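Local coordinates for glyoxalase family protein, putative (Bacillus anthracis str., PDB 2QQZ) that is of unknown function but belongs to the glyoxalase/bleomycin resistance/dioxygenase superfamily, whose members often bind a metal in a cleft shared by paired modules, at the interface of chains A and B. Coordinates in Å, arbitrary orientation; residue numbers count along the deposited sequence, not the author numbering. Chains: chain A/B, Glyoxalase family protein, putative.

The interface of chains A and B. Residues chain A 13, 42, 45, 52, 61; chain B 103, 122.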
ATOM      1  N   HIS A  13       2.359  -6.572   1.949  1.00 39.57           N
ATOM      2  CA  HIS A  13       2.478  -6.190   0.548  1.00 39.49           C
ATOM      3  C   HIS A  13       1.367  -5.221   0.213  1.00 38.73           C
ATOM      4  O   HIS A  13       0.444  -5.046   0.979  1.00 38.28           O
ATOM      5  CB  HIS A  13       2.446  -7.433  -0.432  1.00 39.24           C
ATOM      6  CG  HIS A  13       1.130  -8.144  -0.487  1.00 37.75           C
ATOM      7  ND1 HIS A  13       0.832  -9.205   0.344  1.00 43.10           N
ATOM      8  CD2 HIS A  13       0.055  -7.979  -1.285  1.00 40.62           C
ATOM      9  CE1 HIS A  13      -0.384  -9.647   0.080  1.00 42.77           C
ATOM     10  NE2 HIS A  13      -0.881  -8.916  -0.905  1.00 44.01           N
ATOM     11  N   PRO A  42       3.032 -17.925  -6.428  1.00 54.49           N
ATOM     12  CA  PRO A  42       2.641 -19.292  -6.114  1.00 55.30           C
ATOM     13  C   PRO A  42       2.032 -19.944  -7.330  1.00 55.77           C
ATOM     14  O   PRO A  42       1.337 -19.279  -8.106  1.00 55.44           O
ATOM     15  CB  PRO A  42       1.578 -19.100  -5.036  1.00 55.90           C
ATOM     16  CG  PRO A  42       2.019 -17.901  -4.324  1.00 55.88           C
ATOM     17  CD  PRO A  42       2.507 -16.986  -5.423  1.00 55.23           C
ATOM     18  N   LEU A  45      -1.614 -19.557  -8.296  1.00 54.19           N
ATOM     19  CA  LEU A  45      -2.019 -18.194  -8.649  1.00 53.64           C
ATOM     20  C   LEU A  45      -1.509 -17.749 -10.022  1.00 53.30           C
ATOM     21  O   LEU A  45      -1.845 -16.663 -10.457  1.00 53.14           O
ATOM     22  CB  LEU A  45      -1.564 -17.163  -7.582  1.00 53.09           C
ATOM     23  CG  LEU A  45      -2.125 -17.241  -6.154  1.00 52.60           C
ATOM     24  CD1 LEU A  45      -1.636 -16.048  -5.303  1.00 52.31           C
ATOM     25  CD2 LEU A  45      -3.630 -17.288  -6.153  1.00 50.66           C
ATOM     26  N   TRP A  52       4.825 -10.160  -9.319  1.00 43.07           N
ATOM     27  CA  TRP A  52       5.203  -9.782  -7.967  1.00 41.87           C
ATOM     28  C   TRP A  52       6.633  -9.303  -7.990  1.00 42.87           C
ATOM     29  O   TRP A  52       7.455  -9.864  -8.708  1.00 41.96           O
ATOM     30  CB  TRP A  52       5.122 -11.000  -7.041  1.00 41.88           C
ATOM     31  CG  TRP A  52       3.687 -11.456  -6.737  1.00 41.50           C
ATOM     32  CD1 TRP A  52       2.549 -11.051  -7.375  1.00 39.86           C
ATOM     33  CD2 TRP A  52       3.270 -12.384  -5.709  1.00 42.02           C
ATOM     34  NE1 TRP A  52       1.440 -11.642  -6.809  1.00 38.75           N
ATOM     35  CE2 TRP A  52       1.846 -12.507  -5.816  1.00 41.98           C
ATOM     36  CE3 TRP A  52       3.967 -13.171  -4.749  1.00 44.28           C
ATOM     37  CZ2 TRP A  52       1.077 -13.361  -4.965  1.00 39.27           C
ATOM     38  CZ3 TRP A  52       3.213 -14.009  -3.890  1.00 42.11           C
ATOM     39  CH2 TRP A  52       1.782 -14.092  -4.009  1.00 42.39           C
ATOM     40  N   HIS A  61       2.435  -6.485  -5.484  1.00 38.65           N
ATOM     41  CA  HIS A  61       1.809  -7.477  -6.294  1.00 38.78           C
ATOM     42  C   HIS A  61       1.019  -6.699  -7.360  1.00 39.76           C
ATOM     43  O   HIS A  61       0.110  -5.928  -7.052  1.00 38.69           O
ATOM     44  CB  HIS A  61       0.846  -8.403  -5.523  1.00 39.90           C
ATOM     45  CG  HIS A  61       1.497  -9.226  -4.459  1.00 41.24           C
ATOM     46  ND1 HIS A  61       0.809 -10.199  -3.765  1.00 41.05           N
ATOM     47  CD2 HIS A  61       2.795  -9.332  -4.074  1.00 41.26           C
ATOM     48  CE1 HIS A  61       1.635 -10.784  -2.916  1.00 39.89           C
ATOM     49  NE2 HIS A  61       2.848 -10.292  -3.097  1.00 40.86           N
TER
ATOM     50  N   ARG B 103      -4.954 -18.748  -2.042  1.00 60.45           N
ATOM     51  CA  ARG B 103      -3.517 -18.914  -1.802  1.00 60.75           C
ATOM     52  C   ARG B 103      -3.303 -19.963  -0.679  1.00 60.80           C
ATOM     53  O   ARG B 103      -3.679 -19.720   0.465  1.00 62.30           O
ATOM     54  CB  ARG B 103      -2.933 -17.541  -1.419  1.00 60.22           C
ATOM     55  CG  ARG B 103      -1.459 -17.420  -1.556  1.00 59.73           C
ATOM     56  CD  ARG B 103      -0.993 -16.045  -1.104  1.00 59.18           C
ATOM     57  NE  ARG B 103       0.458 -16.065  -0.869  1.00 58.89           N
ATOM     58  CZ  ARG B 103       1.201 -15.006  -0.531  1.00 61.93           C
ATOM     59  NH1 ARG B 103       0.664 -13.773  -0.373  1.00 58.29           N
ATOM     60  NH2 ARG B 103       2.508 -15.190  -0.327  1.00 61.81           N
HETATM   61  N   MSE B 122      -3.490 -11.102   6.452  1.00 38.57           N
HETATM   62  CA  MSE B 122      -2.967 -12.433   6.194  1.00 40.77           C
HETATM   63  C   MSE B 122      -1.929 -12.938   7.235  1.00 39.15           C
HETATM   64  O   MSE B 122      -1.297 -12.151   7.914  1.00 37.44           O
HETATM   65  CB  MSE B 122      -2.343 -12.435   4.817  1.00 39.26           C
HETATM   66  CG  MSE B 122      -1.250 -11.380   4.707  1.00 45.03           C
HETATM   67 SE   MSE B 122      -0.167 -11.779   3.143  0.71 50.77          SE
HETATM   68  CE  MSE B 122       1.064 -13.011   3.996  1.00 46.67           C
TER
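B:Arg103 pushes its guanidinium against the outer rim of the A:Trp52 indole, the two side chains meeting tip to tip. CH2 of the six-membered indole ring sits over the centre of one guanidinium face, 3.6 Å from CZ of B:Arg103. The planes are 60° apart, which makes this a rim-on-face contact and not a parallel stack. CG of B:Arg103 lies anti to the backbone N (chi1 -162°) and the chain runs extended to NE, carrying the guanidinium in among the chain A side chains, where the residue hides 71 Å² of its surface. On the way its methylenes pass A:Leu45 nearly at a right angle, CD1 of the leucine lying 4.0 Å from CG of the arginine, and the ring of A:Pro42 flanks NE more loosely. Farther in, NH1 passes 4.0 Å from CE1 of A:His61 but points more nearly at ND1 of A:His13, 4.6 Å away and not in contact. No polar atom pair crosses this patch within bonding distance, so the contact appears to rest mainly on packing.

Beside it, selenomethionine B:Met122 makes a marginal touch, its SE in the plane of the A:His13 ring, at the edge, 3.7 Å from CE1.

Behind this first shell the chain A rings are layered: A:His61 is sandwiched between A:His13 on one face and A:Trp52 on the other, which should help hold the indole in place.

A:His13, A:Trp52 and A:His61 come from strands 8-18, 51-55 and 58-64, while A:Leu45 belongs to the 3-10 helix 43-48. Chain B contributes a loop and strand 118-124. The two-fold assembly may be the biological dimer, and the strand histidines may line the metal-binding active-site cleft typical of this superfamily.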